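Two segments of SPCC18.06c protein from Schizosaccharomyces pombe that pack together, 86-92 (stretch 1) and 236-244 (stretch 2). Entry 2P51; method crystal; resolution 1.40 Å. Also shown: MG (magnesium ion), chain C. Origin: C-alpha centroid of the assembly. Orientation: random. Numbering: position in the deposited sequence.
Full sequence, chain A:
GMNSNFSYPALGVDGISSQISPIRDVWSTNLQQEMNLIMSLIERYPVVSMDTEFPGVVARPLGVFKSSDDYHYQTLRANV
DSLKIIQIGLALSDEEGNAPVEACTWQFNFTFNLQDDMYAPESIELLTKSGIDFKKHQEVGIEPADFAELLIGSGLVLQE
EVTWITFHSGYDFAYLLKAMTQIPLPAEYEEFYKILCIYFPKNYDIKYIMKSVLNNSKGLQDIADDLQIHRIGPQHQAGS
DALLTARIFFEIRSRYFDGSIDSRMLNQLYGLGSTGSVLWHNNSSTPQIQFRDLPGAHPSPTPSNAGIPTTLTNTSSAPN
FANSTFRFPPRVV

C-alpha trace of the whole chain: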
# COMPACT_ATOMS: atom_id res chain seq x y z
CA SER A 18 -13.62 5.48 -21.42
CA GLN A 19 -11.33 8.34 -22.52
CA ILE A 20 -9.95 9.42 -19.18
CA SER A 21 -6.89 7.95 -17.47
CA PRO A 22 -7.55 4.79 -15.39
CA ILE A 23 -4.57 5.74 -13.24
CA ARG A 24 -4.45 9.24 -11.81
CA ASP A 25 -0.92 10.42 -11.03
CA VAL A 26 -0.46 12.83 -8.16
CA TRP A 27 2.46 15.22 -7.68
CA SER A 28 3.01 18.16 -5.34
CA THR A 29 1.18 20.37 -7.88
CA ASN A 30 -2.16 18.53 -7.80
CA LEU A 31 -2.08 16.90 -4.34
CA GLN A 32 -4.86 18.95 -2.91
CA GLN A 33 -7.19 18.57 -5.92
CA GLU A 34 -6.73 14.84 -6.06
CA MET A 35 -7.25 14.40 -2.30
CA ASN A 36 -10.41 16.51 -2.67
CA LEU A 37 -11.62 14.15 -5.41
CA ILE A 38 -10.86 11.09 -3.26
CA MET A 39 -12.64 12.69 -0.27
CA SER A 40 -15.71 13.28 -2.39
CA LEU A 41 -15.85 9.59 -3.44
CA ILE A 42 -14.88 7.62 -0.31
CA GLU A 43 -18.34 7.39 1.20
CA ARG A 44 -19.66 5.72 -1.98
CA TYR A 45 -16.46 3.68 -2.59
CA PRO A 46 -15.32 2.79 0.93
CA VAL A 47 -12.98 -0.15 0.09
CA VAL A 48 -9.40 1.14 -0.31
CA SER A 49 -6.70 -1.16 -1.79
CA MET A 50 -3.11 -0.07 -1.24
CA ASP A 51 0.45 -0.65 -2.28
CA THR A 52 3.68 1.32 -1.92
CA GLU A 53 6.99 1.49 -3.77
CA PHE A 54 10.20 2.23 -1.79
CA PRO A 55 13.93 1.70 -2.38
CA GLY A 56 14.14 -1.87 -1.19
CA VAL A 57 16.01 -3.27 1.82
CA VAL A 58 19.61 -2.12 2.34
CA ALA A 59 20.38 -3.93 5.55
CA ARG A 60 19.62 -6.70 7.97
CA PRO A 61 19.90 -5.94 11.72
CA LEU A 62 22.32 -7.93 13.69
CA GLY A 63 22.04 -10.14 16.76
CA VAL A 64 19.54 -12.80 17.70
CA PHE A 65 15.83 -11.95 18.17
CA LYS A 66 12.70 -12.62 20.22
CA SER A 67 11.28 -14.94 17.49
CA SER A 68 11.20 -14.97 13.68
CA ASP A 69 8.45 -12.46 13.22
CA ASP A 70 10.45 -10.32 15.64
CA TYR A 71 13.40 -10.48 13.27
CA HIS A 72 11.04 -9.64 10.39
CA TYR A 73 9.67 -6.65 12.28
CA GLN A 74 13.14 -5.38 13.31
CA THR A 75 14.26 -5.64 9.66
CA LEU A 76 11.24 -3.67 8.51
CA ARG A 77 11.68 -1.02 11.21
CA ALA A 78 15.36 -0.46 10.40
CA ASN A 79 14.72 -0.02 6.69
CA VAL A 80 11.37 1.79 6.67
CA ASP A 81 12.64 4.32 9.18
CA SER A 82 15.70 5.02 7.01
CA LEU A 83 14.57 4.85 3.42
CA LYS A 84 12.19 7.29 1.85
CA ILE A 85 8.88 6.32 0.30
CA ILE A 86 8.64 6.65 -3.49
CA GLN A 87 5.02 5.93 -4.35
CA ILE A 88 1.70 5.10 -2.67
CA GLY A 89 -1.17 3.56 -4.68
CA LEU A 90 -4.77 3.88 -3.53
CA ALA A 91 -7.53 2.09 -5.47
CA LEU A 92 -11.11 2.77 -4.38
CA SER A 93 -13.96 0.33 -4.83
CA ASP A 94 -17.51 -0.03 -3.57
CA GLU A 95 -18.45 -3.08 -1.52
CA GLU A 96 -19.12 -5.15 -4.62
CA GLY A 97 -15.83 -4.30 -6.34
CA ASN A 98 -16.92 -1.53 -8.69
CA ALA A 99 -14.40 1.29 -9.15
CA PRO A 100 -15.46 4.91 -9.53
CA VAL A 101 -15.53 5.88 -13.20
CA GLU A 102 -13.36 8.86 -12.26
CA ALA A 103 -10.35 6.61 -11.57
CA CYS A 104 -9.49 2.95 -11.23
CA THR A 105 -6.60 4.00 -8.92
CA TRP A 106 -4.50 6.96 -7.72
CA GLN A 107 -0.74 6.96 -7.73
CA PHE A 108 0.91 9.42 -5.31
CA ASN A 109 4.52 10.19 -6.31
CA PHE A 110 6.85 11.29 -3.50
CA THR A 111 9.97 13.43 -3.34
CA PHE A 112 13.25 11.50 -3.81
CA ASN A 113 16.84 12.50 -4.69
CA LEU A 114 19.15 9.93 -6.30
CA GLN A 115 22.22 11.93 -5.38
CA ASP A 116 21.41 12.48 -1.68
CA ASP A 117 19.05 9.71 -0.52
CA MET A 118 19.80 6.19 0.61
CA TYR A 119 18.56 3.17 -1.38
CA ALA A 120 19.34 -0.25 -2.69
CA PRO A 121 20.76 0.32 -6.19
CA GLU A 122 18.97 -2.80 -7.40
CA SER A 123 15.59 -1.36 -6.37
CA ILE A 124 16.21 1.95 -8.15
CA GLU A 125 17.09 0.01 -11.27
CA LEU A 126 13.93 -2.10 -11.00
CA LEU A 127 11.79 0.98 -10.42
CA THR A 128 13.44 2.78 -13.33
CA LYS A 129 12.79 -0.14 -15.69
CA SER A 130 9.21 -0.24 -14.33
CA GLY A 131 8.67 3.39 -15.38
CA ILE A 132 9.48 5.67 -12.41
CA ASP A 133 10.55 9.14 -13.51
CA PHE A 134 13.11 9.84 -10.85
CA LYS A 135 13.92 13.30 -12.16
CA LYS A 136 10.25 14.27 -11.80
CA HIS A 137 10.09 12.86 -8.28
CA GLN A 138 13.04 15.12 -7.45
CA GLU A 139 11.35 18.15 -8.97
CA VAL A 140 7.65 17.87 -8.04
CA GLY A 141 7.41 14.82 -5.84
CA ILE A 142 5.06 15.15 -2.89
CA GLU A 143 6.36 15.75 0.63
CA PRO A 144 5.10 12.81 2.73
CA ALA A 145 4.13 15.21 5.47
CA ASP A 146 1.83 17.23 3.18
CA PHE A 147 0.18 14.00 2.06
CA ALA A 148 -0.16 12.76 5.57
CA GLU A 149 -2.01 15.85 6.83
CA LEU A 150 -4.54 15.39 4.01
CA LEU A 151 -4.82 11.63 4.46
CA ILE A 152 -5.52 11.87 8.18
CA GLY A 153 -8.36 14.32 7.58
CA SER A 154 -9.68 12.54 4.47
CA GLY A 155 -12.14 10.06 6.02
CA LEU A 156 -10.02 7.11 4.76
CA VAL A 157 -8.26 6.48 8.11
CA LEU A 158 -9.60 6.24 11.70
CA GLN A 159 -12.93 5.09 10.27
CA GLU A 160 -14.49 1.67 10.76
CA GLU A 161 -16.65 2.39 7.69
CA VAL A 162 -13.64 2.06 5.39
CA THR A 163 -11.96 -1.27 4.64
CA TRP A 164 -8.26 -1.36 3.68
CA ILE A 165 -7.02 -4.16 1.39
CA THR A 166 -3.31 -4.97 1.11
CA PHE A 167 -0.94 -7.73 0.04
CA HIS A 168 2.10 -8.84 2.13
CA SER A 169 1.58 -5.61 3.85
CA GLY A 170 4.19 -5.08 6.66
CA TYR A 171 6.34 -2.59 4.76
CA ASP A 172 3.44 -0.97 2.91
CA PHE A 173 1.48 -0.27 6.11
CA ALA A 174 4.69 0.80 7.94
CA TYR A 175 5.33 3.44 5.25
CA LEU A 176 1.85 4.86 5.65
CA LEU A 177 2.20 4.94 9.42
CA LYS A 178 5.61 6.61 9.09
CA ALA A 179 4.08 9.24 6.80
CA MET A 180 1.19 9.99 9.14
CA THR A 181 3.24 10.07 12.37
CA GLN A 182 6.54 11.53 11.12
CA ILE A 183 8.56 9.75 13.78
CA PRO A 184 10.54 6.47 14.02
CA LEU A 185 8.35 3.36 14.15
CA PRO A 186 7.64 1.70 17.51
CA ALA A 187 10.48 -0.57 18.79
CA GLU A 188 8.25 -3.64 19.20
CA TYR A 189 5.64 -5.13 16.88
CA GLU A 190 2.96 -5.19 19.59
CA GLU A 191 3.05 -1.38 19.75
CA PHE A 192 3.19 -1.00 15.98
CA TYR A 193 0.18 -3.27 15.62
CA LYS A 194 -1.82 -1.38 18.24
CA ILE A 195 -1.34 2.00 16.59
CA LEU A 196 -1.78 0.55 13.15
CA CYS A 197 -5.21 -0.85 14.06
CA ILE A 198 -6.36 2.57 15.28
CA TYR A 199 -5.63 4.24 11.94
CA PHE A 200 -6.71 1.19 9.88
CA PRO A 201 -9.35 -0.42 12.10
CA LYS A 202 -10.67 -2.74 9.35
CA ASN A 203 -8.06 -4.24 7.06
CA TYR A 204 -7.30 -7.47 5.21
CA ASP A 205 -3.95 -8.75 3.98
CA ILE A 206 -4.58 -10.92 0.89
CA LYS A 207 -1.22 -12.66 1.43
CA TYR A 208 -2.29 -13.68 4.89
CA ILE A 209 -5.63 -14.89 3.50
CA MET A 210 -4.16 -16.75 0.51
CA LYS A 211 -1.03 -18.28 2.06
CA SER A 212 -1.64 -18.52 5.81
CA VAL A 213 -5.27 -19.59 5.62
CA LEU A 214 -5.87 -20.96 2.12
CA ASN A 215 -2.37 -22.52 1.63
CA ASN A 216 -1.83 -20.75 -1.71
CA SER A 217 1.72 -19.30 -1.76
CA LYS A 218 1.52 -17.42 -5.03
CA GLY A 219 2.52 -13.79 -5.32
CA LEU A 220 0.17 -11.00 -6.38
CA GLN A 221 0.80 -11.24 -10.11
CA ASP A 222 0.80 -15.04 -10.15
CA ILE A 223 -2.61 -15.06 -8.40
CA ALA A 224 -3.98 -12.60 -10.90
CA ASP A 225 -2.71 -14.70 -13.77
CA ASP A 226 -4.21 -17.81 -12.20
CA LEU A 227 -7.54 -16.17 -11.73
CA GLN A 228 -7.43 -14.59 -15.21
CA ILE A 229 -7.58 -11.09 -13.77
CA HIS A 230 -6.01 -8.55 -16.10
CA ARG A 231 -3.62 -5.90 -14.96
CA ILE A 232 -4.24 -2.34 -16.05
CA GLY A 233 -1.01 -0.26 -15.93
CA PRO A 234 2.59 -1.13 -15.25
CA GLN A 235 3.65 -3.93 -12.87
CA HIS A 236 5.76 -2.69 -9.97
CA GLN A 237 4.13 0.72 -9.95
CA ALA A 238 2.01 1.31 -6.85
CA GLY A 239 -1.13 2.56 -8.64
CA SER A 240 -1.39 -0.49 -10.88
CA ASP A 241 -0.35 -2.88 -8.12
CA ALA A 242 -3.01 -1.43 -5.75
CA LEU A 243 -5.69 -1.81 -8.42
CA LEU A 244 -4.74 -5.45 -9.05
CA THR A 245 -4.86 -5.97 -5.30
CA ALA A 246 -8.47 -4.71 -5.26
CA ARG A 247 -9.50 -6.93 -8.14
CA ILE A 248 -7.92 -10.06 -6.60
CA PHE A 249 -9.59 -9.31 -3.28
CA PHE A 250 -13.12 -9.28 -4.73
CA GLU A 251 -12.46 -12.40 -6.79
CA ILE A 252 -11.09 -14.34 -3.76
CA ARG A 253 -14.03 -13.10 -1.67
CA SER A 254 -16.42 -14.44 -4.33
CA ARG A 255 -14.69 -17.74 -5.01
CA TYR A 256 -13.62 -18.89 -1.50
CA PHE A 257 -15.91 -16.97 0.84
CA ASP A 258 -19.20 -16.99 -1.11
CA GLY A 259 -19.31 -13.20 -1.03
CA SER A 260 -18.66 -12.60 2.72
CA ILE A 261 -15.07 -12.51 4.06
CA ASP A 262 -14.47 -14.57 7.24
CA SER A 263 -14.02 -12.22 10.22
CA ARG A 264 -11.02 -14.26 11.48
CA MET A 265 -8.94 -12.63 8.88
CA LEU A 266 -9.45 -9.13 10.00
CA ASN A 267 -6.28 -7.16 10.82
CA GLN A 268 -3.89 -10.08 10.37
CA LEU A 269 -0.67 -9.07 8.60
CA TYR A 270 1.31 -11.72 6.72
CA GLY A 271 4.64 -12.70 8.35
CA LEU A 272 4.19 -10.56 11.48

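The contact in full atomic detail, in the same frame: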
# COMPACT_ATOMS: atom_id res chain seq x y z
N ILE A 86 8.59 6.15 -2.10
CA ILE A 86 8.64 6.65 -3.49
C ILE A 86 7.25 6.75 -4.07
O ILE A 86 6.96 7.75 -4.78
CB ILE A 86 9.61 5.78 -4.34
CG1 ILE A 86 11.06 5.96 -3.87
CG2 ILE A 86 9.50 6.09 -5.82
CD1 ILE A 86 12.07 4.95 -4.44
N GLN A 87 6.36 5.80 -3.83
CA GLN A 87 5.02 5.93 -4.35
C GLN A 87 4.02 5.28 -3.37
O GLN A 87 4.37 4.29 -2.72
CB GLN A 87 4.72 5.19 -5.66
CG GLN A 87 5.27 5.76 -6.93
CD GLN A 87 4.92 4.95 -8.16
OE1 GLN A 87 4.89 3.69 -8.07
NE2 GLN A 87 4.71 5.59 -9.27
N ILE A 88 2.81 5.79 -3.32
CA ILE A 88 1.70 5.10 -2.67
C ILE A 88 0.58 4.97 -3.68
O ILE A 88 0.25 5.98 -4.32
CB ILE A 88 1.15 5.83 -1.42
CG1 ILE A 88 2.20 5.93 -0.31
CG2 ILE A 88 -0.14 5.17 -0.93
CD1 ILE A 88 1.86 6.75 0.90
N GLY A 89 -0.01 3.80 -3.79
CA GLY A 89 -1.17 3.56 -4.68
C GLY A 89 -2.42 3.34 -3.86
O GLY A 89 -2.36 2.54 -2.90
N LEU A 90 -3.49 4.08 -4.19
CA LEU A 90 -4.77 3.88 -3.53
C LEU A 90 -5.86 3.64 -4.59
O LEU A 90 -6.12 4.53 -5.39
CB LEU A 90 -5.16 5.09 -2.67
CG LEU A 90 -4.22 5.56 -1.56
CD1 LEU A 90 -4.78 6.80 -0.87
CD2 LEU A 90 -3.98 4.43 -0.56
N ALA A 91 -6.49 2.47 -4.54
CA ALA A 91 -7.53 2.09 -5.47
C ALA A 91 -8.85 1.95 -4.70
O ALA A 91 -8.96 1.12 -3.80
CB ALA A 91 -7.16 0.79 -6.18
N LEU A 92 -9.83 2.78 -5.07
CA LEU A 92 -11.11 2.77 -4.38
C LEU A 92 -12.09 1.86 -5.11
O LEU A 92 -12.15 1.83 -6.33
CB LEU A 92 -11.73 4.13 -4.28
CG LEU A 92 -11.24 5.03 -3.12
CD1 LEU A 92 -9.76 5.20 -2.99
CD2 LEU A 92 -11.95 6.40 -3.28
N HIS A 236 4.73 -3.27 -10.81
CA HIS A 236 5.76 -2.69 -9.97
C HIS A 236 5.67 -1.18 -10.02
O HIS A 236 6.68 -0.51 -9.80
CB HIS A 236 7.15 -3.26 -10.37
CG HIS A 236 8.07 -3.21 -9.21
ND1 HIS A 236 8.32 -4.33 -8.43
CD2 HIS A 236 8.78 -2.19 -8.68
CE1 HIS A 236 9.16 -4.00 -7.45
NE2 HIS A 236 9.47 -2.69 -7.58
N GLN A 237 4.46 -0.66 -10.25
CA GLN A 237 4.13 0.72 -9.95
C GLN A 237 2.95 0.69 -8.98
O GLN A 237 2.08 -0.17 -9.18
CB GLN A 237 3.86 1.62 -11.17
CG GLN A 237 5.22 1.91 -11.88
CD GLN A 237 5.21 3.21 -12.63
OE1 GLN A 237 4.84 4.27 -12.15
NE2 GLN A 237 5.59 3.20 -13.93
N ALA A 238 2.95 1.55 -7.96
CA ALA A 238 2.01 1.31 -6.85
C ALA A 238 0.56 1.47 -7.27
O ALA A 238 -0.31 0.78 -6.72
CB ALA A 238 2.31 2.17 -5.66
N GLY A 239 0.23 2.37 -8.19
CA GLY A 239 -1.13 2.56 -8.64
C GLY A 239 -1.69 1.30 -9.24
O GLY A 239 -2.75 0.78 -8.83
N SER A 240 -0.99 0.73 -10.19
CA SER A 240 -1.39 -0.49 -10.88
C SER A 240 -1.40 -1.67 -9.92
O SER A 240 -2.34 -2.48 -9.92
CB SER A 240 -0.41 -0.73 -12.04
OG SER A 240 -0.74 -1.95 -12.69
N ASP A 241 -0.37 -1.76 -9.07
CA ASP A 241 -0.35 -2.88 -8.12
C ASP A 241 -1.53 -2.79 -7.13
O ASP A 241 -2.12 -3.83 -6.78
CB ASP A 241 0.95 -2.92 -7.34
CG ASP A 241 2.19 -3.21 -8.16
OD1 ASP A 241 2.08 -3.76 -9.29
OD2 ASP A 241 3.33 -2.91 -7.70
N ALA A 242 -1.88 -1.60 -6.69
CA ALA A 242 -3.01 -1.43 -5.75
C ALA A 242 -4.30 -1.82 -6.43
O ALA A 242 -5.24 -2.42 -5.87
CB ALA A 242 -3.08 0.02 -5.27
N LEU A 243 -4.45 -1.46 -7.71
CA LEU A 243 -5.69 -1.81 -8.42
C LEU A 243 -5.79 -3.31 -8.59
O LEU A 243 -6.86 -3.93 -8.48
CB LEU A 243 -5.66 -1.11 -9.79
CG LEU A 243 -6.76 -1.50 -10.79
CD1 LEU A 243 -8.13 -1.20 -10.22
CD2 LEU A 243 -6.58 -0.76 -12.10
N LEU A 244 -4.68 -3.99 -8.93
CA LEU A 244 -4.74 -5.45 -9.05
C LEU A 244 -5.10 -6.11 -7.72
O LEU A 244 -5.83 -7.12 -7.72
CB LEU A 244 -3.37 -5.98 -9.51
CG LEU A 244 -3.36 -7.40 -10.07
CD1 LEU A 244 -4.32 -7.53 -11.25
CD2 LEU A 244 -1.94 -7.78 -10.51
MG MG C . 4.25 -2.70 -5.89
O HOH W 1 5.38 -2.69 -4.09
O HOH W 2 3.67 -4.70 -5.66
O HOH W 3 6.07 -3.32 -6.71

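This is a close strand-on-helix packing, built from glycine and alanine where the backbones nearly touch and pinned at one end by a glutamine that bonds to the start of the helix. Strand 87-92 and helix 238-244 run in broadly the same direction, their axes 36° apart and only 6.2 Å away at closest approach. The strand's alternation sorts its residues: Gln 87 and Ala 91 point their CA-to-CB bonds toward the helix, whereas Ile 88 and Leu 90 point away.

The approach is tightest at Gly 89, whose CA lies 4.1 Å from the CA of Gly 239. A CB on Gly 89 would point toward the helix and sit 2.0 Å from Ala 238 O, a clash, so the bare CA suits this place. Instead, Gly 89 CA makes a nearly straight CA-H...O contact with Ala 238 O at 3.6 Å. That oxygen also accepts the helical hydrogen bond from Ala 242 N, at 2.9 Å.

The helix answers with small side chains one turn apart. Ala 238 CB packs 3.4 Å from Gly 89 N, and Ala 242 CB lies 3.5 Å from Gly 89 O; methyl groups fill the space while letting the backbones stay close. Farther along, Ala 91 CB meets the CB atoms of Ala 242 and Leu 243, each at 4.3 Å, and also packs against the helix backbone, 3.8 Å from Ala 242 O and 3.7 Å from Leu 243 CA.

Polar chemistry is concentrated at the helix's N-terminal end. The first backbone NH groups of a helix lack partners from a preceding turn, and Gln 87 supplies one: Ala 238 N donates to Gln 87 OE1 at 2.9 Å, almost linearly. The other half of the same amide donates from Gln 87 NE2 to OE1 of Gln 237, the N-cap residue, at 3.2 Å. An amide suits this position because it can accept and donate at once.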